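Local coordinates for Sodium/calcium exchanger membrane region domain-containing protein (Archaeoglobus fulgidus, PDB 4KPP) that probably exchanges protons for calcium ions across the membrane of this archaeon, as a helical transporter of the sodium/calcium exchanger family, at residues S171-A174 and I175-Y178; I279-K282 and V283-W286; T202-R205 and R206-V210; S64-L67 and A68-A71; G217-I220 and L221-E225. All blocks are in the same frame, centred on the assembly; numbering follows the deposited sequence.

Contact 1 of 5, residues S171-A174 and I175-Y178; sequences SLYA and IYIY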
loop_
_atom_site.group_PDB
_atom_site.type_symbol
_atom_site.label_atom_id
_atom_site.label_comp_id
_atom_site.label_asym_id
_atom_site.label_seq_id
_atom_site.Cartn_x
_atom_site.Cartn_y
_atom_site.Cartn_z
ATOM N N SER A 171 12.819 -4.643 10.144
ATOM C CA SER A 171 12.784 -4.706 11.603
ATOM C C SER A 171 11.686 -3.816 12.171
ATOM O O SER A 171 10.943 -4.225 13.066
ATOM C CB SER A 171 14.136 -4.305 12.201
ATOM O OG SER A 171 15.144 -5.239 11.854
ATOM N N LEU A 172 11.592 -2.597 11.649
ATOM C CA LEU A 172 10.562 -1.661 12.083
ATOM C C LEU A 172 9.174 -2.257 11.899
ATOM O O LEU A 172 8.338 -2.188 12.801
ATOM C CB LEU A 172 10.673 -0.336 11.324
ATOM C CG LEU A 172 11.797 0.610 11.755
ATOM C CD1 LEU A 172 11.894 1.796 10.809
ATOM C CD2 LEU A 172 11.587 1.081 13.187
ATOM N N TYR A 173 8.934 -2.856 10.738
ATOM C CA TYR A 173 7.629 -3.441 10.464
ATOM C C TYR A 173 7.362 -4.666 11.333
ATOM O O TYR A 173 6.252 -4.843 11.832
ATOM C CB TYR A 173 7.463 -3.791 8.984
ATOM C CG TYR A 173 6.058 -4.243 8.664
ATOM C CD1 TYR A 173 4.994 -3.360 8.762
ATOM C CD2 TYR A 173 5.792 -5.556 8.289
ATOM C CE1 TYR A 173 3.704 -3.763 8.490
ATOM C CE2 TYR A 173 4.500 -5.968 8.006
ATOM C CZ TYR A 173 3.461 -5.066 8.109
ATOM O OH TYR A 173 2.173 -5.460 7.832
ATOM N N ALA A 174 8.380 -5.504 11.512
ATOM C CA ALA A 174 8.260 -6.693 12.355
ATOM C C ALA A 174 7.880 -6.329 13.790
ATOM O O ALA A 174 7.001 -6.954 14.386
ATOM C CB ALA A 174 9.553 -7.492 12.334
ATOM N N ILE A 175 8.548 -5.315 14.333
ATOM C CA ILE A 175 8.242 -4.807 15.668
ATOM C C ILE A 175 6.836 -4.212 15.701
ATOM O O ILE A 175 6.083 -4.414 16.656
ATOM C CB ILE A 175 9.264 -3.738 16.107
ATOM C CG1 ILE A 175 10.653 -4.361 16.265
ATOM C CG2 ILE A 175 8.835 -3.073 17.407
ATOM C CD1 ILE A 175 11.715 -3.376 16.708
ATOM N N TYR A 176 6.489 -3.482 14.644
ATOM C CA TYR A 176 5.158 -2.899 14.516
ATOM C C TYR A 176 4.069 -3.966 14.519
ATOM O O TYR A 176 3.062 -3.834 15.212
ATOM C CB TYR A 176 5.065 -2.055 13.246
ATOM C CG TYR A 176 3.651 -1.718 12.840
ATOM C CD1 TYR A 176 2.866 -0.875 13.616
ATOM C CD2 TYR A 176 3.101 -2.238 11.674
ATOM C CE1 TYR A 176 1.570 -0.563 13.247
ATOM C CE2 TYR A 176 1.808 -1.931 11.297
ATOM C CZ TYR A 176 1.047 -1.093 12.087
ATOM O OH TYR A 176 -0.241 -0.783 11.716
ATOM N N ILE A 177 4.277 -5.020 13.740
ATOM C CA ILE A 177 3.347 -6.140 13.701
ATOM C C ILE A 177 3.211 -6.785 15.075
ATOM O O ILE A 177 2.100 -7.022 15.552
ATOM C CB ILE A 177 3.794 -7.200 12.676
ATOM C CG1 ILE A 177 3.521 -6.700 11.259
ATOM C CG2 ILE A 177 3.075 -8.518 12.912
ATOM C CD1 ILE A 177 2.073 -6.313 11.028
ATOM N N TYR A 178 4.349 -7.054 15.708
ATOM C CA TYR A 178 4.383 -7.658 17.037
ATOM C C TYR A 178 3.591 -6.849 18.063
ATOM O O TYR A 178 2.868 -7.411 18.885
ATOM C CB TYR A 178 5.831 -7.830 17.504
ATOM C CG TYR A 178 5.966 -8.218 18.958
ATOM C CD1 TYR A 178 5.677 -9.508 19.385
ATOM C CD2 TYR A 178 6.388 -7.292 19.906
ATOM C CE1 TYR A 178 5.800 -9.866 20.716
ATOM C CE2 TYR A 178 6.515 -7.641 21.237
ATOM C CZ TYR A 178 6.221 -8.927 21.637
ATOM O OH TYR A 178 6.347 -9.273 22.966
#
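Tyr173 O takes the shortest sound polar bond here, from Ile177 N at 2.8 Å, and the bond is nearly straight. Three more i to i+4 backbone bonds, Ile175 N to Ser171 O, Tyr176 N to Leu172 O and Tyr178 N to Ala174 O, show a regular turn of helix 163-182, most of it in a predicted transmembrane span. On this frame the Tyr173 ring meets two partners from the next turn. Ile177 comes over one face: its CG1 lies 3.7 Å from the Tyr173 ring centroid and 23° off the ring normal, a CH-pi contact displaced toward the rim. The branch carries on along the ring, bringing Ile177 CD1 to 3.5 Å from Tyr173 CZ, close by the phenol oxygen. Tyr173 CG stands anti to the backbone N (chi1 -173°), which sends the ring out from the helix, where the Ile177 branch leans back over it. Tyr176 shares this first torsion, and its ring lies obliquely beside that of Tyr173, the planes 43° apart. Tyr173 CE1 sits at the edge of the Tyr176 ring, near its plane, 3.6 Å from Tyr176 CD2. Tyr173 and Ile177 also pack on helix 67-73. The CH-pi and ring contacts probably limit how far the two tyrosine rings can turn on this flank of the helix, while the hydroxyl of Tyr176 leads to polar partners: it is hydrogen-bonded to Glu141 and to Ser280, and so links helix 163-182 to helices 138-152 and 271-285.

Contact 2 of 5, residues I279-K282 and V283-W286; sequences ISSK and VNQW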
loop_
_atom_site.group_PDB
_atom_site.type_symbol
_atom_site.label_atom_id
_atom_site.label_comp_id
_atom_site.label_asym_id
_atom_site.label_seq_id
_atom_site.Cartn_x
_atom_site.Cartn_y
_atom_site.Cartn_z
ATOM N N ILE A 279 -4.007 3.875 6.819
ATOM C CA ILE A 279 -2.851 4.371 7.555
ATOM C C ILE A 279 -1.850 3.245 7.807
ATOM O O ILE A 279 -0.644 3.430 7.643
ATOM C CB ILE A 279 -3.276 5.041 8.878
ATOM C CG1 ILE A 279 -4.051 6.333 8.583
ATOM C CG2 ILE A 279 -2.063 5.310 9.766
ATOM C CD1 ILE A 279 -4.766 6.923 9.782
ATOM N N SER A 280 -2.360 2.075 8.183
ATOM C CA SER A 280 -1.524 0.894 8.388
ATOM C C SER A 280 -0.912 0.402 7.078
ATOM O O SER A 280 0.208 -0.103 7.061
ATOM C CB SER A 280 -2.323 -0.232 9.051
ATOM O OG SER A 280 -1.526 -1.394 9.204
ATOM N N SER A 281 -1.653 0.545 5.984
ATOM C CA SER A 281 -1.146 0.174 4.667
ATOM C C SER A 281 0.009 1.084 4.275
ATOM O O SER A 281 0.967 0.646 3.630
ATOM C CB SER A 281 -2.252 0.251 3.616
ATOM O OG SER A 281 -1.746 -0.033 2.325
ATOM N N LYS A 282 -0.092 2.355 4.659
ATOM C CA LYS A 282 1.014 3.288 4.481
ATOM C C LYS A 282 2.224 2.801 5.263
ATOM O O LYS A 282 3.344 2.872 4.775
ATOM C CB LYS A 282 0.618 4.707 4.907
ATOM C CG LYS A 282 1.787 5.678 5.096
ATOM C CD LYS A 282 2.587 5.903 3.817
ATOM C CE LYS A 282 3.813 6.765 4.103
ATOM N NZ LYS A 282 4.689 6.966 2.914
ATOM N N VAL A 283 1.994 2.283 6.466
ATOM C CA VAL A 283 3.088 1.789 7.300
ATOM C C VAL A 283 3.892 0.685 6.608
ATOM O O VAL A 283 5.114 0.792 6.498
ATOM C CB VAL A 283 2.594 1.291 8.684
ATOM C CG1 VAL A 283 3.756 0.742 9.506
ATOM C CG2 VAL A 283 1.899 2.411 9.433
ATOM N N ASN A 284 3.222 -0.366 6.135
ATOM C CA ASN A 284 3.953 -1.466 5.499
ATOM C C ASN A 284 4.618 -1.065 4.182
ATOM O O ASN A 284 5.730 -1.505 3.879
ATOM C CB ASN A 284 3.101 -2.742 5.342
ATOM C CG ASN A 284 2.097 -2.658 4.205
ATOM O OD1 ASN A 284 2.462 -2.719 3.032
ATOM N ND2 ASN A 284 0.820 -2.558 4.552
ATOM N N GLN A 285 3.948 -0.215 3.410
ATOM C CA GLN A 285 4.502 0.227 2.136
ATOM C C GLN A 285 5.680 1.179 2.331
ATOM O O GLN A 285 6.500 1.365 1.430
ATOM C CB GLN A 285 3.417 0.849 1.250
ATOM C CG GLN A 285 2.395 -0.175 0.768
ATOM C CD GLN A 285 1.338 0.415 -0.140
ATOM O OE1 GLN A 285 1.602 0.720 -1.300
ATOM N NE2 GLN A 285 0.127 0.569 0.385
ATOM N N TRP A 286 5.769 1.761 3.521
ATOM C CA TRP A 286 6.829 2.710 3.830
ATOM C C TRP A 286 7.869 2.060 4.740
ATOM O O TRP A 286 8.765 2.727 5.254
ATOM C CB TRP A 286 6.229 3.968 4.468
ATOM C CG TRP A 286 7.135 5.164 4.543
ATOM C CD1 TRP A 286 7.333 5.967 5.630
ATOM C CD2 TRP A 286 7.951 5.707 3.493
ATOM N NE1 TRP A 286 8.220 6.968 5.326
ATOM C CE2 TRP A 286 8.617 6.831 4.022
ATOM C CE3 TRP A 286 8.187 5.351 2.160
ATOM C CZ2 TRP A 286 9.499 7.600 3.267
ATOM C CZ3 TRP A 286 9.066 6.116 1.414
ATOM C CH2 TRP A 286 9.710 7.228 1.969
HETATM O O HOH W 1 0.151 -3.052 7.659
#
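Val283, packed against the previous turn, sets its CG2 3.3 Å from Ile279 O, the carbonyl that also accepts from Val283 N. Asn284 repeats the helical bond to Ser280 O and turns its amide back over the first segment. Its ND2 gives a hydrogen to a water 3.2 Å away, which is also bonded to Ser280 OG, a hydroxyl that Tyr176 also binds, and its OD1 is held by Tyr79. Gln285 NE2 donates to Ser281 OG at 2.8 Å, with that hydroxyl only 9° out of the amide plane, and NE2 reaches Ser281 O more weakly. Glu255 binds the same NE2 and Glu258 the same OG, so a leucine in place of Gln285 would probably leave Ser281 OG and Glu255 each short of an amide mate in a buried setting. Trp286, where the chain leaves helix 271-285, offers a face of its indole to Lys282: NZ lies 3.7 Å from the centroid of the five-membered ring, a cation-pi contact. The lysine bends at chi2 (62°), which brings its chain alongside the tryptophan. Ser324 and Asn108 also bind NZ. Ring face and two oxygens together probably favour a charged ammonium in this buried place.

Contact 3 of 5, residues T202-R205 and R206-V210; sequences TETR and RLSVV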
loop_
_atom_site.group_PDB
_atom_site.type_symbol
_atom_site.label_atom_id
_atom_site.label_comp_id
_atom_site.label_asym_id
_atom_site.label_seq_id
_atom_site.Cartn_x
_atom_site.Cartn_y
_atom_site.Cartn_z
ATOM N N THR A 202 -16.329 -25.205 10.242
ATOM C CA THR A 202 -14.922 -24.835 10.420
ATOM C C THR A 202 -13.948 -25.339 9.349
ATOM O O THR A 202 -13.249 -24.540 8.723
ATOM C CB THR A 202 -14.402 -25.245 11.817
ATOM O OG1 THR A 202 -14.522 -26.663 11.980
ATOM C CG2 THR A 202 -15.197 -24.544 12.906
ATOM N N GLU A 203 -13.897 -26.651 9.140
ATOM C CA GLU A 203 -12.938 -27.224 8.193
ATOM C C GLU A 203 -13.236 -26.849 6.744
ATOM O O GLU A 203 -12.318 -26.657 5.951
ATOM C CB GLU A 203 -12.840 -28.746 8.343
ATOM C CG GLU A 203 -12.127 -29.198 9.611
ATOM C CD GLU A 203 -11.774 -30.673 9.594
ATOM O OE1 GLU A 203 -11.323 -31.164 8.538
ATOM O OE2 GLU A 203 -11.953 -31.347 10.630
ATOM N N THR A 204 -14.515 -26.747 6.401
ATOM C CA THR A 204 -14.907 -26.334 5.058
ATOM C C THR A 204 -14.605 -24.855 4.862
ATOM O O THR A 204 -14.125 -24.448 3.805
ATOM C CB THR A 204 -16.402 -26.592 4.794
ATOM O OG1 THR A 204 -16.691 -27.980 5.001
ATOM C CG2 THR A 204 -16.767 -26.212 3.365
ATOM N N ARG A 205 -14.887 -24.056 5.888
ATOM C CA ARG A 205 -14.567 -22.632 5.862
ATOM C C ARG A 205 -13.077 -22.394 5.650
ATOM O O ARG A 205 -12.684 -21.618 4.781
ATOM C CB ARG A 205 -15.007 -21.942 7.157
ATOM C CG ARG A 205 -14.476 -20.521 7.282
ATOM C CD ARG A 205 -15.011 -19.792 8.502
ATOM N NE ARG A 205 -14.499 -20.340 9.753
ATOM C CZ ARG A 205 -15.244 -20.979 10.650
ATOM N NH1 ARG A 205 -16.541 -21.149 10.437
ATOM N NH2 ARG A 205 -14.693 -21.440 11.764
ATOM N N ARG A 206 -12.252 -23.065 6.446
ATOM C CA ARG A 206 -10.811 -22.855 6.394
ATOM C C ARG A 206 -10.177 -23.418 5.121
ATOM O O ARG A 206 -9.256 -22.820 4.568
ATOM C CB ARG A 206 -10.134 -23.403 7.652
ATOM C CG ARG A 206 -10.535 -22.652 8.918
ATOM C CD ARG A 206 -9.751 -23.112 10.138
ATOM N NE ARG A 206 -10.149 -22.387 11.344
ATOM C CZ ARG A 206 -9.798 -22.735 12.578
ATOM N NH1 ARG A 206 -9.040 -23.805 12.778
ATOM N NH2 ARG A 206 -10.208 -22.017 13.614
ATOM N N LEU A 207 -10.680 -24.558 4.654
ATOM C CA LEU A 207 -10.240 -25.125 3.382
ATOM C C LEU A 207 -10.511 -24.150 2.248
ATOM O O LEU A 207 -9.690 -23.982 1.344
ATOM C CB LEU A 207 -10.965 -26.440 3.091
ATOM C CG LEU A 207 -10.374 -27.722 3.674
ATOM C CD1 LEU A 207 -11.319 -28.894 3.452
ATOM C CD2 LEU A 207 -9.013 -28.002 3.063
ATOM N N SER A 208 -11.675 -23.512 2.312
ATOM C CA SER A 208 -12.122 -22.605 1.265
ATOM C C SER A 208 -11.226 -21.379 1.136
ATOM O O SER A 208 -10.804 -21.033 0.036
ATOM C CB SER A 208 -13.575 -22.184 1.503
ATOM O OG SER A 208 -14.458 -23.271 1.285
ATOM N N VAL A 209 -10.927 -20.727 2.256
ATOM C CA VAL A 209 -10.119 -19.513 2.204
ATOM C C VAL A 209 -8.656 -19.833 1.910
ATOM O O VAL A 209 -7.918 -18.981 1.417
ATOM C CB VAL A 209 -10.248 -18.657 3.479
ATOM C CG1 VAL A 209 -11.683 -18.652 3.969
ATOM C CG2 VAL A 209 -9.327 -19.164 4.558
ATOM N N VAL A 210 -8.246 -21.062 2.209
ATOM C CA VAL A 210 -6.918 -21.530 1.830
ATOM C C VAL A 210 -6.861 -21.695 0.313
ATOM O O VAL A 210 -5.912 -21.246 -0.333
ATOM C CB VAL A 210 -6.535 -22.850 2.542
ATOM C CG1 VAL A 210 -5.396 -23.551 1.809
ATOM C CG2 VAL A 210 -6.147 -22.579 3.990
#
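The first turns of helix 202-221, which leads into a predicted transmembrane span, bring Thr204 and Ser208 together at the surface, far from the centre of the chain. Ser208 grips Thr204 O twice. Its OG donates at 2.8 Å, and its backbone N at 3.0 Å. The two donors approach from opposite faces of the carbonyl plane, each tilted about 30° from it. Ser208 OG stands beside its own backbone N (chi1 -70°), anti to the carbonyl carbon, and this torsion folds the hydroxyl back onto the preceding turn. A serine hydroxyl bonded to the carbonyl four residues earlier is a familiar way for a helix to satisfy a polar side chain within its own backbone. The neighbouring turns follow the ordinary alpha-helical pattern, with Arg206 N on Thr202 O at 2.9 Å and Leu207 N on Glu203 O at 3.0 Å. Val209 N bonds to Arg205 O, and Val209 CG1 lies 3.2 Å from that same carbonyl oxygen. The aliphatic part of Arg206 runs back along the helix, its CG 3.3 Å from Thr202 O, and stays extended from CG to NE. Arg205 turns at chi3 (69°), and Thr202 CA lies 3.5 Å from its guanidinium plane, toward the rim. Both arginines lead to Asp60, at the end of helix 32-60: NE of Arg205 makes a salt bridge with one carboxylate oxygen and NH2 of Arg206 with the other. Arg205 NH2 and Arg206 NE are 4.7 Å apart, both gathered round that carboxylate.

Contact 4 of 5, residues S64-L67 and A68-A71; sequences SFSL and AIVA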
loop_
_atom_site.group_PDB
_atom_site.type_symbol
_atom_site.label_atom_id
_atom_site.label_comp_id
_atom_site.label_asym_id
_atom_site.label_seq_id
_atom_site.Cartn_x
_atom_site.Cartn_y
_atom_site.Cartn_z
ATOM N N SER A 64 -4.257 -14.397 15.124
ATOM C CA SER A 64 -3.276 -14.688 14.085
ATOM C C SER A 64 -3.278 -13.624 12.995
ATOM O O SER A 64 -2.281 -13.437 12.299
ATOM C CB SER A 64 -3.540 -16.060 13.464
ATOM O OG SER A 64 -3.443 -17.087 14.432
ATOM N N PHE A 65 -4.401 -12.930 12.852
ATOM C CA PHE A 65 -4.561 -11.953 11.782
ATOM C C PHE A 65 -4.945 -10.579 12.322
ATOM O O PHE A 65 -6.125 -10.245 12.418
ATOM C CB PHE A 65 -5.607 -12.433 10.774
ATOM C CG PHE A 65 -5.241 -13.718 10.085
ATOM C CD1 PHE A 65 -5.570 -14.941 10.649
ATOM C CD2 PHE A 65 -4.571 -13.703 8.873
ATOM C CE1 PHE A 65 -5.233 -16.126 10.018
ATOM C CE2 PHE A 65 -4.233 -14.884 8.238
ATOM C CZ PHE A 65 -4.565 -16.097 8.811
ATOM N N SER A 66 -3.938 -9.790 12.677
ATOM C CA SER A 66 -4.156 -8.423 13.128
ATOM C C SER A 66 -4.630 -7.561 11.968
ATOM O O SER A 66 -4.486 -7.933 10.804
ATOM C CB SER A 66 -2.865 -7.839 13.690
ATOM O OG SER A 66 -1.920 -7.646 12.653
ATOM N N LEU A 67 -5.189 -6.400 12.292
ATOM C CA LEU A 67 -5.668 -5.470 11.278
ATOM C C LEU A 67 -4.511 -5.011 10.394
ATOM O O LEU A 67 -4.695 -4.723 9.213
ATOM C CB LEU A 67 -6.360 -4.271 11.938
ATOM C CG LEU A 67 -7.300 -3.414 11.083
ATOM C CD1 LEU A 67 -8.374 -2.790 11.957
ATOM C CD2 LEU A 67 -6.540 -2.333 10.323
ATOM N N ALA A 68 -3.317 -4.952 10.974
ATOM C CA ALA A 68 -2.127 -4.557 10.235
ATOM C C ALA A 68 -1.792 -5.590 9.165
ATOM O O ALA A 68 -1.458 -5.238 8.034
ATOM C CB ALA A 68 -0.951 -4.365 11.185
ATOM N N ILE A 69 -1.892 -6.865 9.527
ATOM C CA ILE A 69 -1.603 -7.953 8.597
ATOM C C ILE A 69 -2.610 -8.012 7.451
ATOM O O ILE A 69 -2.233 -8.230 6.298
ATOM C CB ILE A 69 -1.503 -9.320 9.325
ATOM C CG1 ILE A 69 -0.067 -9.560 9.795
ATOM C CG2 ILE A 69 -1.941 -10.463 8.423
ATOM C CD1 ILE A 69 0.173 -10.946 10.359
ATOM N N VAL A 70 -3.887 -7.798 7.758
ATOM C CA VAL A 70 -4.903 -7.795 6.711
ATOM C C VAL A 70 -4.744 -6.569 5.814
ATOM O O VAL A 70 -5.150 -6.589 4.656
ATOM C CB VAL A 70 -6.346 -7.883 7.271
ATOM C CG1 VAL A 70 -6.433 -8.930 8.370
ATOM C CG2 VAL A 70 -6.822 -6.532 7.774
ATOM N N ALA A 71 -4.139 -5.512 6.348
ATOM C CA ALA A 71 -3.867 -4.312 5.567
ATOM C C ALA A 71 -2.685 -4.550 4.633
ATOM O O ALA A 71 -2.584 -3.936 3.572
ATOM C CB ALA A 71 -3.604 -3.126 6.479
#
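Phe65 supplies the flat group, and Ile69 CG2 meets its ring obliquely, with Phe65 CD2 4.2 Å away. The CB of the same phenylalanine touches Val70 CG1 at a similar range, so its apolar contact with the following helix is light; Ala57 and Glu58 of helix 32-60 also touch the Phe65 side chain. The polar part is firmer. Ser66 OG accepts from Ile69 N at 3.2 Å with an N-H...O angle of 157°. The hydroxyl lies between the backbone N and the carbonyl carbon (chi1 69°), a torsion that turns it inward over the first turn. Ser66 O in turn receives Val70 N at 3.1 Å. Hydroxyl and carbonyl of one residue therefore bind the amides of successive residues. A valine replacing Ser66 would probably leave the N-H of Ile69 without its side-chain acceptor and the start of the helix less firmly held. One residue on, Ala71 N makes only a weak bond to Leu67 O, and Val70 CG2 approaches that oxygen to 3.1 Å. Ala68 faces helix 163-182, touching Tyr176 and Ile177, and also meets Ser280 of helix 271-285. Ser66 is thus a classic serine N-cap, here opening the short helix 67-73 where the chain leaves the loop after helix 32-60.

Contact 5 of 5, residues G217-I220 and L221-E225; sequences GFTI and LMSVE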
loop_
_atom_site.group_PDB
_atom_site.type_symbol
_atom_site.label_atom_id
_atom_site.label_comp_id
_atom_site.label_asym_id
_atom_site.label_seq_id
_atom_site.Cartn_x
_atom_site.Cartn_y
_atom_site.Cartn_z
ATOM N N GLY A 217 -3.252 -15.986 -5.037
ATOM C CA GLY A 217 -1.813 -15.813 -4.975
ATOM C C GLY A 217 -1.131 -16.368 -6.212
ATOM O O GLY A 217 -0.202 -15.759 -6.741
ATOM N N PHE A 218 -1.598 -17.527 -6.672
ATOM C CA PHE A 218 -1.097 -18.124 -7.906
ATOM C C PHE A 218 -1.372 -17.214 -9.097
ATOM O O PHE A 218 -0.496 -16.986 -9.931
ATOM C CB PHE A 218 -1.736 -19.495 -8.133
ATOM C CG PHE A 218 -1.473 -20.076 -9.496
ATOM C CD1 PHE A 218 -0.253 -20.667 -9.788
ATOM C CD2 PHE A 218 -2.452 -20.046 -10.478
ATOM C CE1 PHE A 218 -0.012 -21.209 -11.039
ATOM C CE2 PHE A 218 -2.213 -20.585 -11.732
ATOM C CZ PHE A 218 -0.993 -21.166 -12.010
ATOM N N THR A 219 -2.593 -16.692 -9.162
ATOM C CA THR A 219 -3.004 -15.818 -10.253
ATOM C C THR A 219 -2.139 -14.564 -10.343
ATOM O O THR A 219 -1.680 -14.194 -11.422
ATOM C CB THR A 219 -4.481 -15.420 -10.110
ATOM O OG1 THR A 219 -5.301 -16.578 -10.298
ATOM C CG2 THR A 219 -4.857 -14.370 -11.141
ATOM N N ILE A 220 -1.914 -13.918 -9.204
ATOM C CA ILE A 220 -1.069 -12.729 -9.154
ATOM C C ILE A 220 0.343 -13.007 -9.679
ATOM O O ILE A 220 0.864 -12.255 -10.504
ATOM C CB ILE A 220 -1.006 -12.149 -7.727
ATOM C CG1 ILE A 220 -2.367 -11.565 -7.341
ATOM C CG2 ILE A 220 0.077 -11.089 -7.619
ATOM C CD1 ILE A 220 -2.409 -10.955 -5.956
ATOM N N LEU A 221 0.950 -14.097 -9.215
ATOM C CA LEU A 221 2.303 -14.452 -9.635
ATOM C C LEU A 221 2.382 -14.796 -11.124
ATOM O O LEU A 221 3.430 -14.632 -11.750
ATOM C CB LEU A 221 2.854 -15.601 -8.783
ATOM C CG LEU A 221 2.937 -15.331 -7.275
ATOM C CD1 LEU A 221 3.414 -16.561 -6.512
ATOM C CD2 LEU A 221 3.821 -14.126 -6.979
ATOM N N MET A 222 1.272 -15.269 -11.685
ATOM C CA MET A 222 1.209 -15.602 -13.109
ATOM C C MET A 222 0.744 -14.421 -13.956
ATOM O O MET A 222 0.525 -14.564 -15.158
ATOM C CB MET A 222 0.280 -16.798 -13.344
ATOM C CG MET A 222 0.710 -18.076 -12.642
ATOM S SD MET A 222 2.259 -18.744 -13.281
ATOM C CE MET A 222 1.782 -19.098 -14.971
ATOM N N SER A 223 0.607 -13.255 -13.335
ATOM C CA SER A 223 0.064 -12.090 -14.027
ATOM C C SER A 223 0.963 -10.846 -14.007
ATOM O O SER A 223 0.928 -10.040 -14.938
ATOM C CB SER A 223 -1.312 -11.736 -13.454
ATOM O OG SER A 223 -2.223 -12.810 -13.614
ATOM N N VAL A 224 1.758 -10.686 -12.953
ATOM C CA VAL A 224 2.497 -9.435 -12.757
ATOM C C VAL A 224 3.520 -9.114 -13.841
ATOM O O VAL A 224 3.662 -7.959 -14.231
ATOM C CB VAL A 224 3.186 -9.360 -11.375
ATOM C CG1 VAL A 224 2.169 -9.010 -10.299
ATOM C CG2 VAL A 224 3.917 -10.663 -11.058
ATOM N N GLU A 225 4.233 -10.127 -14.319
ATOM C CA GLU A 225 5.220 -9.915 -15.372
ATOM C C GLU A 225 4.555 -9.398 -16.640
ATOM O O GLU A 225 4.981 -8.396 -17.207
ATOM C CB GLU A 225 5.991 -11.203 -15.667
ATOM C CG GLU A 225 6.966 -11.084 -16.829
ATOM C CD GLU A 225 7.756 -12.358 -17.068
ATOM O OE1 GLU A 225 7.402 -13.403 -16.480
ATOM O OE2 GLU A 225 8.732 -12.316 -17.846
#
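Ile220 and Ser223 occupy the close-packed inner side of a break between two helices, 202-221 and 224-237, within one predicted transmembrane span. Thr219 O accepts a hydrogen bond from Ser223 OG at 2.6 Å, from above its carbonyl plane and 36° out of it. Ser223 OG is turned back beside its own backbone N (chi1 -60°) to make this bond. Ile220 O is gripped by two backbone amides: Val224 N comes nearly along the C=O axis, whereas Ser223 N stands well above the carbonyl plane, 66° out of it. Thr219 O and Ile220 O, at the end of the first helix, thus both find donors in Ser223 and Val224. Ile220 CG2 also meets Val224 CG1 at 4.0 Å, and both side chains touch Ala80 of helix 76-91, with helix 32-60 covering Ile220 and Ser223. The other side is looser and lies on the surface, where an oleic acid molecule touches Phe218 and Met222. Gly217 O accepts from Leu221 N at 3.2 Å, and Leu221 reaches outward there. Met222, bent at chi2 and chi3, lays its chain across the Phe218 ring. The sulfur makes a Met-aromatic contact, oblique and distant at 4.7 Å from SD to the Phe218 ring centroid. Nearer is the CH-pi contact: Met222 CG lies over one face of the Phe218 ring, 3.7 Å from that centroid.

From the N terminus the order is contact 4, contact 1, contact 3, contact 5 and contact 2. All are local and follow one another in series, so none closes a long loop, and none nests in or crosses another. Contacts 4, 1 and 2 meet in space: Ala68 CB packs 3.6 Å from Ile177 CD1, and Tyr176 CD2 lies 3.7 Å from Val283 CG1, joining helices 67-73, 163-182 and 271-285 across the two exchanger-family regions of the chain. Contacts 3 and 5 share helix 202-221 but stay about 8 Å apart at their nearest atoms. Contact 4 begins in the loop after helix 32-60, the helix on which contacts 3 and 5 also pack.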